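Local coordinates for protein urea carboxylase (Thermus thermophilus, PDB 3OEP) that is of unknown function but is a KipI-KipA homologue built from cyclophilin-like parts, once mislabelled as an allophanate hydrolase, at residues 207-213 with 356-362; 245-251 with 346-352. The contacts are given in a common frame with arbitrary orientation. Residue numbers count along the deposited sequence, not the author numbering.

Interaction 1 (207-213 with 356-362); sequences EPRPLEL and RIGRPLW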
# COMPACT_ATOMS: atom_id res chain seq x y z
N GLU A 207 7.49 8.29 -17.99
CA GLU A 207 6.86 7.69 -16.82
C GLU A 207 7.86 6.75 -16.16
O GLU A 207 8.63 6.09 -16.86
CB GLU A 207 5.62 6.88 -17.19
CG GLU A 207 4.46 7.68 -17.70
CD GLU A 207 3.19 6.84 -17.80
OE1 GLU A 207 3.22 5.64 -17.46
OE2 GLU A 207 2.16 7.39 -18.25
N PRO A 208 7.83 6.67 -14.82
CA PRO A 208 8.66 5.67 -14.14
C PRO A 208 8.45 4.28 -14.72
O PRO A 208 7.31 3.87 -14.96
CB PRO A 208 8.15 5.72 -12.70
CG PRO A 208 7.59 7.08 -12.53
CD PRO A 208 7.09 7.52 -13.87
N ARG A 209 9.54 3.58 -14.97
CA ARG A 209 9.49 2.23 -15.50
C ARG A 209 9.46 1.23 -14.34
O ARG A 209 10.16 1.43 -13.36
CB ARG A 209 10.71 1.99 -16.38
CG ARG A 209 10.71 0.67 -17.10
CD ARG A 209 11.72 0.68 -18.23
NE ARG A 209 13.06 1.06 -17.78
CZ ARG A 209 13.94 0.24 -17.21
NH1 ARG A 209 13.65 -1.04 -17.00
NH2 ARG A 209 15.13 0.70 -16.85
N PRO A 210 8.65 0.16 -14.44
CA PRO A 210 8.60 -0.81 -13.34
C PRO A 210 9.98 -1.38 -12.98
O PRO A 210 10.79 -1.62 -13.88
CB PRO A 210 7.67 -1.91 -13.86
CG PRO A 210 6.83 -1.23 -14.88
CD PRO A 210 7.71 -0.20 -15.52
N LEU A 211 10.24 -1.54 -11.69
CA LEU A 211 11.50 -2.10 -11.21
C LEU A 211 11.33 -3.61 -11.07
O LEU A 211 10.47 -4.06 -10.33
CB LEU A 211 11.88 -1.51 -9.85
CG LEU A 211 13.18 -2.02 -9.21
CD1 LEU A 211 14.39 -1.66 -10.06
CD2 LEU A 211 13.34 -1.48 -7.79
N GLU A 212 12.16 -4.37 -11.78
CA GLU A 212 12.14 -5.83 -11.69
C GLU A 212 12.82 -6.29 -10.40
O GLU A 212 13.95 -5.89 -10.11
CB GLU A 212 12.87 -6.46 -12.89
CG GLU A 212 12.07 -6.42 -14.18
CD GLU A 212 11.02 -7.52 -14.28
OE1 GLU A 212 11.05 -8.49 -13.48
OE2 GLU A 212 10.14 -7.42 -15.17
N LEU A 213 12.12 -7.13 -9.64
CA LEU A 213 12.67 -7.74 -8.44
C LEU A 213 13.13 -9.18 -8.71
O LEU A 213 14.10 -9.65 -8.11
CB LEU A 213 11.64 -7.71 -7.31
CG LEU A 213 11.11 -6.32 -6.98
CD1 LEU A 213 10.09 -6.39 -5.86
CD2 LEU A 213 12.26 -5.37 -6.62
N ARG A 356 5.07 0.86 -8.90
CA ARG A 356 5.74 0.08 -9.95
C ARG A 356 7.03 -0.59 -9.45
O ARG A 356 8.05 -0.63 -10.15
CB ARG A 356 5.98 0.95 -11.19
CG ARG A 356 4.69 1.50 -11.78
CD ARG A 356 4.92 2.29 -13.05
NE ARG A 356 3.66 2.77 -13.62
CZ ARG A 356 3.55 3.49 -14.73
NH1 ARG A 356 4.63 3.84 -15.42
NH2 ARG A 356 2.35 3.87 -15.16
N ILE A 357 6.96 -1.11 -8.23
CA ILE A 357 8.02 -1.91 -7.65
C ILE A 357 7.53 -3.35 -7.74
O ILE A 357 6.52 -3.72 -7.13
CB ILE A 357 8.31 -1.50 -6.20
CG1 ILE A 357 8.83 -0.06 -6.14
CG2 ILE A 357 9.32 -2.45 -5.55
CD1 ILE A 357 8.64 0.60 -4.80
N GLY A 358 8.22 -4.15 -8.55
CA GLY A 358 7.76 -5.50 -8.86
C GLY A 358 6.54 -5.49 -9.76
O GLY A 358 6.11 -4.44 -10.26
N ARG A 359 5.98 -6.68 -9.99
CA ARG A 359 4.84 -6.84 -10.89
C ARG A 359 4.21 -8.21 -10.69
O ARG A 359 4.84 -9.10 -10.12
CB ARG A 359 5.30 -6.73 -12.34
CG ARG A 359 6.36 -7.73 -12.71
CD ARG A 359 6.57 -7.80 -14.21
NE ARG A 359 7.71 -8.66 -14.52
CZ ARG A 359 7.69 -9.99 -14.53
NH1 ARG A 359 6.57 -10.66 -14.26
NH2 ARG A 359 8.80 -10.66 -14.84
N PRO A 360 2.98 -8.39 -11.19
CA PRO A 360 2.43 -9.74 -11.22
C PRO A 360 3.19 -10.66 -12.18
O PRO A 360 3.86 -10.18 -13.11
CB PRO A 360 0.99 -9.53 -11.71
CG PRO A 360 0.73 -8.07 -11.55
CD PRO A 360 2.04 -7.41 -11.74
N LEU A 361 3.09 -11.96 -11.94
CA LEU A 361 3.77 -12.91 -12.80
C LEU A 361 3.17 -12.89 -14.20
O LEU A 361 1.97 -12.60 -14.38
CB LEU A 361 3.72 -14.32 -12.21
CG LEU A 361 4.34 -14.48 -10.82
CD1 LEU A 361 4.15 -15.90 -10.31
CD2 LEU A 361 5.83 -14.11 -10.84
N TRP A 362 4.04 -13.16 -15.17
CA TRP A 362 3.72 -13.20 -16.59
C TRP A 362 4.00 -14.61 -17.09
O TRP A 362 4.88 -15.29 -16.57
CB TRP A 362 4.70 -12.34 -17.39
CG TRP A 362 4.47 -10.89 -17.42
CD1 TRP A 362 3.29 -10.23 -17.30
CD2 TRP A 362 5.47 -9.90 -17.69
NE1 TRP A 362 3.50 -8.88 -17.44
CE2 TRP A 362 4.83 -8.65 -17.68
CE3 TRP A 362 6.85 -9.96 -17.93
CZ2 TRP A 362 5.52 -7.45 -17.90
CZ3 TRP A 362 7.54 -8.77 -18.14
CH2 TRP A 362 6.87 -7.54 -18.12
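Two salt bridges of the same sense, glutamates on 207-213 and arginines on 356-362, hold the segments together. Glu207 OE1 takes both terminal nitrogens of Arg356, NH1 at 3.1 Å and NH2 at 3.0 Å, while NH1 also donates to Pro208 O at 2.7 Å. Further along, Arg359 NE gives Glu212 OE2 a nearly linear 2.8 Å bond, while Arg359 NH1 forms a salt bridge with Asp365. Between these pairs the backbones form a single parallel beta bridge: Leu211 N donates to Arg356 O (2.8 Å) and Gly358 N to Leu211 O (2.9 Å). Pro210 CA adds a CA-H...O contact to Arg356 O (3.2 Å). Leu213 CD1 packs on Ile357 CG2 at 4.0 Å and on Gly358 CA at 3.9 Å; a CB on Gly358 would crowd that methyl. The segment 207-213 links the barrel ending in strand 194-199 to strand 221-225. With charge pairs flanking the bridge, the linker is fixed by residue-specific chemistry as well as by backbone bonds.

Interaction 2 (245-251 with 346-352); sequences LGLARSG and LGSASPD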
# COMPACT_ATOMS: atom_id res chain seq x y z
N LEU A 245 7.53 7.51 2.79
CA LEU A 245 7.80 7.72 1.37
C LEU A 245 6.61 7.36 0.49
O LEU A 245 6.68 7.50 -0.73
CB LEU A 245 8.99 6.86 0.94
CG LEU A 245 10.29 7.10 1.70
CD1 LEU A 245 11.29 5.99 1.36
CD2 LEU A 245 10.85 8.48 1.39
N GLY A 246 5.52 6.87 1.09
CA GLY A 246 4.37 6.40 0.34
C GLY A 246 4.37 4.93 -0.02
O GLY A 246 3.55 4.49 -0.81
N LEU A 247 5.30 4.17 0.56
CA LEU A 247 5.43 2.75 0.23
C LEU A 247 4.53 1.92 1.14
O LEU A 247 4.63 2.00 2.36
CB LEU A 247 6.89 2.31 0.36
CG LEU A 247 7.84 2.98 -0.62
CD1 LEU A 247 9.29 2.72 -0.22
CD2 LEU A 247 7.57 2.52 -2.05
N ALA A 248 3.65 1.14 0.52
CA ALA A 248 2.69 0.31 1.25
C ALA A 248 3.38 -0.83 1.99
O ALA A 248 4.49 -1.23 1.64
CB ALA A 248 1.64 -0.25 0.29
N ARG A 249 2.70 -1.36 3.01
CA ARG A 249 3.18 -2.52 3.74
C ARG A 249 3.33 -3.71 2.80
O ARG A 249 4.33 -4.44 2.85
CB ARG A 249 2.19 -2.88 4.85
CG ARG A 249 2.50 -4.14 5.63
CD ARG A 249 3.89 -4.13 6.24
NE ARG A 249 4.23 -2.81 6.76
CZ ARG A 249 3.70 -2.25 7.84
NH1 ARG A 249 2.78 -2.89 8.56
NH2 ARG A 249 4.09 -1.03 8.19
N SER A 250 2.33 -3.91 1.95
CA SER A 250 2.29 -5.05 1.04
C SER A 250 2.41 -6.35 1.85
O SER A 250 1.88 -6.44 2.96
CB SER A 250 3.37 -4.91 -0.04
OG SER A 250 3.26 -5.92 -1.03
N GLY A 251 3.09 -7.36 1.32
CA GLY A 251 3.13 -8.66 1.97
C GLY A 251 1.86 -9.45 1.71
O GLY A 251 1.05 -9.06 0.87
N LEU A 346 14.44 -1.65 -0.76
CA LEU A 346 14.26 -1.05 0.56
C LEU A 346 13.80 -2.06 1.61
O LEU A 346 12.81 -1.84 2.32
CB LEU A 346 13.33 0.17 0.48
CG LEU A 346 13.84 1.32 -0.41
CD1 LEU A 346 12.83 2.45 -0.48
CD2 LEU A 346 15.19 1.85 0.07
N GLY A 347 14.53 -3.17 1.69
CA GLY A 347 14.35 -4.16 2.75
C GLY A 347 13.38 -5.29 2.48
O GLY A 347 13.27 -6.22 3.28
N SER A 348 12.68 -5.24 1.34
CA SER A 348 11.63 -6.22 1.07
C SER A 348 11.57 -6.63 -0.40
O SER A 348 11.82 -5.82 -1.29
CB SER A 348 10.28 -5.65 1.50
OG SER A 348 9.20 -6.48 1.11
N ALA A 349 11.20 -7.89 -0.61
CA ALA A 349 10.95 -8.43 -1.94
C ALA A 349 9.48 -8.29 -2.36
O ALA A 349 9.11 -8.73 -3.45
CB ALA A 349 11.36 -9.90 -1.99
N SER A 350 8.64 -7.72 -1.49
CA SER A 350 7.22 -7.60 -1.80
C SER A 350 6.96 -6.49 -2.81
O SER A 350 7.63 -5.45 -2.81
CB SER A 350 6.38 -7.34 -0.53
OG SER A 350 6.28 -8.50 0.28
N PRO A 351 5.97 -6.70 -3.69
CA PRO A 351 5.68 -5.69 -4.69
C PRO A 351 4.95 -4.48 -4.12
O PRO A 351 4.21 -4.59 -3.15
CB PRO A 351 4.77 -6.43 -5.67
CG PRO A 351 4.13 -7.49 -4.88
CD PRO A 351 5.14 -7.91 -3.86
N ASP A 352 5.20 -3.32 -4.72
CA ASP A 352 4.36 -2.15 -4.47
C ASP A 352 3.86 -1.73 -5.84
O ASP A 352 4.52 -0.96 -6.53
CB ASP A 352 5.14 -1.01 -3.82
CG ASP A 352 4.23 0.11 -3.33
OD1 ASP A 352 3.26 0.46 -4.04
OD2 ASP A 352 4.48 0.63 -2.23
O HOH W 1 1.99 2.55 -2.45
O HOH W 2 5.89 -0.96 -0.56
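A single carboxylate, that of Asp352, serves the backbone of 246-248 both directly and through water. Its OD2 accepts from Ala248 N at 2.9 Å and from water 2 at 2.7 Å, and that water also donates to Ala248 O (2.6 Å); water 1 lies 2.9 Å from Asp352 OD1 and 3.0 Å from Gly246 O. OD1 is further bonded to Gly355 N. A second direct bond runs from Ser250 OG to Pro351 O, 2.7 Å. The two strand-free loops thus meet mainly through side chains bonding to backbone, buried in the KipA-like half where it meets the KipI-like half, Arg249 forming a salt bridge with Glu49. The loop 346-352 is shaped by an ST turn, Ser348 OG accepting from Ser350 N at 2.9 Å; Asp236, beyond strand 233-235, binds both serine hydroxyls. Pro351 lies on Leu233 and Val235 of that strand. At the other end, leucines take over: Leu346 CD1 packs against Leu247 CD1 at 3.6 Å and Leu245 CD1 at 4.3 Å.

Along the chain the segments come in the order 207-213, 245-251, 346-352, 356-362, so interaction 1 brackets interaction 2. Both draw their second partner from the long loop between strands 331-336 and 366-368, and their centres lie about 12 Å apart. They touch directly: Asp352 N and Ile357 O, 2.8 Å apart, form a probable hydrogen bond within a G1 beta bulge, and Ile357 CD1 packs on Leu247 CD2 at 3.5 Å. Interaction 2 is the deeper, its centre about 7 Å from the centre of the chain. One loop of the KipA-like half thereby ties the segment leading to helix 255-264 to the linker from the N-terminal barrel to the open sheet of strand 221-225.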